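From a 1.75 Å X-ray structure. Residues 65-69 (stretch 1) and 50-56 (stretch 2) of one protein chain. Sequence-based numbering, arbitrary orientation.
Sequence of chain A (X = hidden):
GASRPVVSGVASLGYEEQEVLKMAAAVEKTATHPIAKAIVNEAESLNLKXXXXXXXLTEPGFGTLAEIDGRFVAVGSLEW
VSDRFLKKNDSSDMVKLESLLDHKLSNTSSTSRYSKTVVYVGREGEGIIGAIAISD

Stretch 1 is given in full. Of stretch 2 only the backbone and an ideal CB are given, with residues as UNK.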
# COMPACT_ATOMS: atom_id res chain seq x y z
N LEU A 65 0.38 -0.34 9.67
CA LEU A 65 0.11 -1.75 9.47
C LEU A 65 -1.22 -2.08 10.13
O LEU A 65 -1.49 -1.60 11.25
CB LEU A 65 1.28 -2.55 10.10
CG LEU A 65 1.20 -3.96 10.70
CD1 LEU A 65 1.46 -5.02 9.59
CD2 LEU A 65 2.21 -4.14 11.78
N ALA A 66 -1.99 -2.96 9.49
CA ALA A 66 -3.26 -3.41 10.06
C ALA A 66 -3.56 -4.79 9.51
O ALA A 66 -3.08 -5.16 8.43
CB ALA A 66 -4.41 -2.46 9.70
N GLU A 67 -4.38 -5.53 10.23
CA GLU A 67 -4.76 -6.87 9.78
C GLU A 67 -6.02 -6.77 8.92
O GLU A 67 -7.05 -6.24 9.37
CB GLU A 67 -4.96 -7.80 10.98
CG GLU A 67 -4.91 -9.24 10.58
CD GLU A 67 -4.96 -10.24 11.73
OE1 GLU A 67 -5.08 -9.85 12.92
OE2 GLU A 67 -4.89 -11.44 11.41
N ILE A 68 -5.93 -7.29 7.71
CA ILE A 68 -7.05 -7.30 6.76
C ILE A 68 -7.41 -8.74 6.45
O ILE A 68 -6.58 -9.48 5.90
CB ILE A 68 -6.71 -6.60 5.45
CG1 ILE A 68 -5.98 -5.27 5.62
CG2 ILE A 68 -7.98 -6.47 4.58
CD1 ILE A 68 -6.67 -4.31 6.39
N ASP A 69 -8.63 -9.13 6.77
CA ASP A 69 -9.14 -10.48 6.58
C ASP A 69 -8.09 -11.55 6.92
O ASP A 69 -7.80 -12.46 6.15
CB ASP A 69 -9.64 -10.66 5.15
CG ASP A 69 -10.47 -11.91 4.99
OD1 ASP A 69 -11.68 -11.85 5.26
OD2 ASP A 69 -9.90 -12.95 4.61
N UNK A 50 -13.91 -0.47 1.26
CA UNK A 50 -12.70 -0.93 1.90
C UNK A 50 -13.03 -2.02 2.92
O UNK A 50 -14.03 -1.92 3.63
CB UNK A 50 -11.97 0.24 2.57
N UNK A 51 -12.22 -3.07 3.02
CA UNK A 51 -12.48 -4.10 4.04
C UNK A 51 -12.28 -3.57 5.45
O UNK A 51 -11.55 -2.61 5.70
CB UNK A 51 -11.57 -5.31 3.82
N UNK A 52 -12.94 -4.25 6.38
CA UNK A 52 -12.94 -3.81 7.77
C UNK A 52 -11.61 -4.13 8.43
O UNK A 52 -10.86 -5.02 8.02
CB UNK A 52 -14.09 -4.46 8.54
N UNK A 53 -11.30 -3.36 9.47
CA UNK A 53 -10.10 -3.60 10.26
C UNK A 53 -10.38 -3.27 11.71
O UNK A 53 -11.01 -2.26 12.01
CB UNK A 53 -8.92 -2.78 9.74
N UNK A 54 -9.87 -4.10 12.61
CA UNK A 54 -9.90 -3.77 14.03
C UNK A 54 -8.45 -3.71 14.50
O UNK A 54 -7.83 -4.74 14.80
CB UNK A 54 -10.71 -4.79 14.83
N UNK A 55 -7.93 -2.52 14.57
CA UNK A 55 -6.63 -2.36 15.16
C UNK A 55 -5.61 -2.02 14.10
O UNK A 55 -5.70 -2.45 12.94
CB UNK A 55 -6.22 -3.63 15.92
N UNK A 56 -4.63 -1.22 14.49
CA UNK A 56 -3.61 -0.76 13.56
C UNK A 56 -2.44 -0.32 14.39
O UNK A 56 -2.58 0.03 15.59
CB UNK A 56 -4.11 0.37 12.65

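Leu-65 to Ile-68 belong to a strand that begins earlier in the chain; Asp-69 follows outside it. Stretch 2 runs alongside in a roughly opposed direction, 148° apart end to end. No direct hydrogen bond joins the two.

Position 50 is out of reach. Nothing of stretch 1 lies within 5.5 Å of its ideal CB, so stretch 1 sets no preference. The residue is Thr-50. Its OG1 is hydrogen-bonded elsewhere in the structure.

At position 51 the CA-to-CB bond points toward stretch 1. The ideal CB is 3.8 Å from CG2 of Ile-68. What stretch 1 offers here is an aliphatic surface, which suits a compact apolar side chain such as valine, proline or alanine. The backbone angles, -67/156, are extended and fit proline well, though many other residues adopt them too. The residue is Pro-51. Its CG lies 3.5 Å from CG2 of Ile-68, an apolar contact at one end of the interface.

At position 52 the CA-to-CB bond points away, and the ideal CB has nothing of stretch 1 near it. Long polar or charged side chains would fit this open space. The residue is Glu-52. Even its closest side-chain atom, CB of Glu-52, is 7.3 Å from O of Glu-67.

Position 53 points toward stretch 1, into a shallow site with mixed walls. The ideal CB is 4.0 Å from O of Glu-67, 4.3 Å from CD1 of Ile-68 and 4.5 Å from CB of Ala-66. Two of these three neighbours are methyl groups, so a short side chain with a methyl to offer is favoured. Alanine, valine or threonine would be reasonable. The residue is Thr-53, with chi1 in the p rotamer. Its CG2 takes the inward place, 3.1 Å from CD1 of Ile-68, a tight approach, and 3.7 Å from O of Glu-67. OG1 points away from these atoms.

Position 54 points away, and a wide range of polar or long side chains would suit it. The residue is Arg-54, with an extended side chain; the residue also touches a crystal neighbour. Its backbone matters more here. A water accepts from N of Arg-54 at 2.8 Å and donates to O of Glu-67 at 2.9 Å, bridging the stretches.

Position 55 is decided by its backbone. At phi/psi 109/147 a CB would jam against the carbonyl O of position 54, which calls for glycine. The residue is Gly-55. Its O lies 3.5 Å from CB of Ala-66.

At position 56 the ideal CB is 3.6 Å from O of Leu-65 and 4.1 Å from CB of Ala-66. It lies on the same side as that methyl, with open space beyond. Threonine, valine or a longer polar side chain could suit. The residue is Gln-56. Its CB packs 4.1 Å from CB of Ala-66, while the amide end leads away. Its CA makes a CA-H...O contact with O of Leu-65 at 3.2 Å.

Stretch 2 (50-56) TPETRGQ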
# COMPACT_ATOMS: atom_id res chain seq x y z
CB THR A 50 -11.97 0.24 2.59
OG1 THR A 50 -12.86 0.87 3.52
CG2 THR A 50 -11.51 1.27 1.57
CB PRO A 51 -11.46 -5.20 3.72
CG PRO A 51 -10.36 -4.48 3.05
CD PRO A 51 -11.05 -3.40 2.21
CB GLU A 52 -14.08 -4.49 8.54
CG GLU A 52 -15.48 -4.17 8.02
CD GLU A 52 -15.89 -2.72 8.24
OE1 GLU A 52 -15.11 -1.96 8.84
OE2 GLU A 52 -17.01 -2.35 7.82
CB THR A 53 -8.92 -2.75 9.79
OG1 THR A 53 -9.24 -1.36 9.95
CG2 THR A 53 -8.61 -3.03 8.37
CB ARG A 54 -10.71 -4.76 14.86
CG ARG A 54 -10.56 -4.51 16.37
CD ARG A 54 -11.79 -4.95 17.16
NE ARG A 54 -11.75 -4.52 18.57
CZ ARG A 54 -12.13 -3.32 19.00
NH1 ARG A 54 -12.06 -3.04 20.30
NH2 ARG A 54 -12.55 -2.38 18.16
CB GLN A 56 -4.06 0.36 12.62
CG GLN A 56 -4.31 1.71 13.22
CD GLN A 56 -5.76 1.94 13.59
OE1 GLN A 56 -6.60 1.05 13.47
NE2 GLN A 56 -6.06 3.14 14.06
O HOH W 1 -8.31 -6.28 11.99
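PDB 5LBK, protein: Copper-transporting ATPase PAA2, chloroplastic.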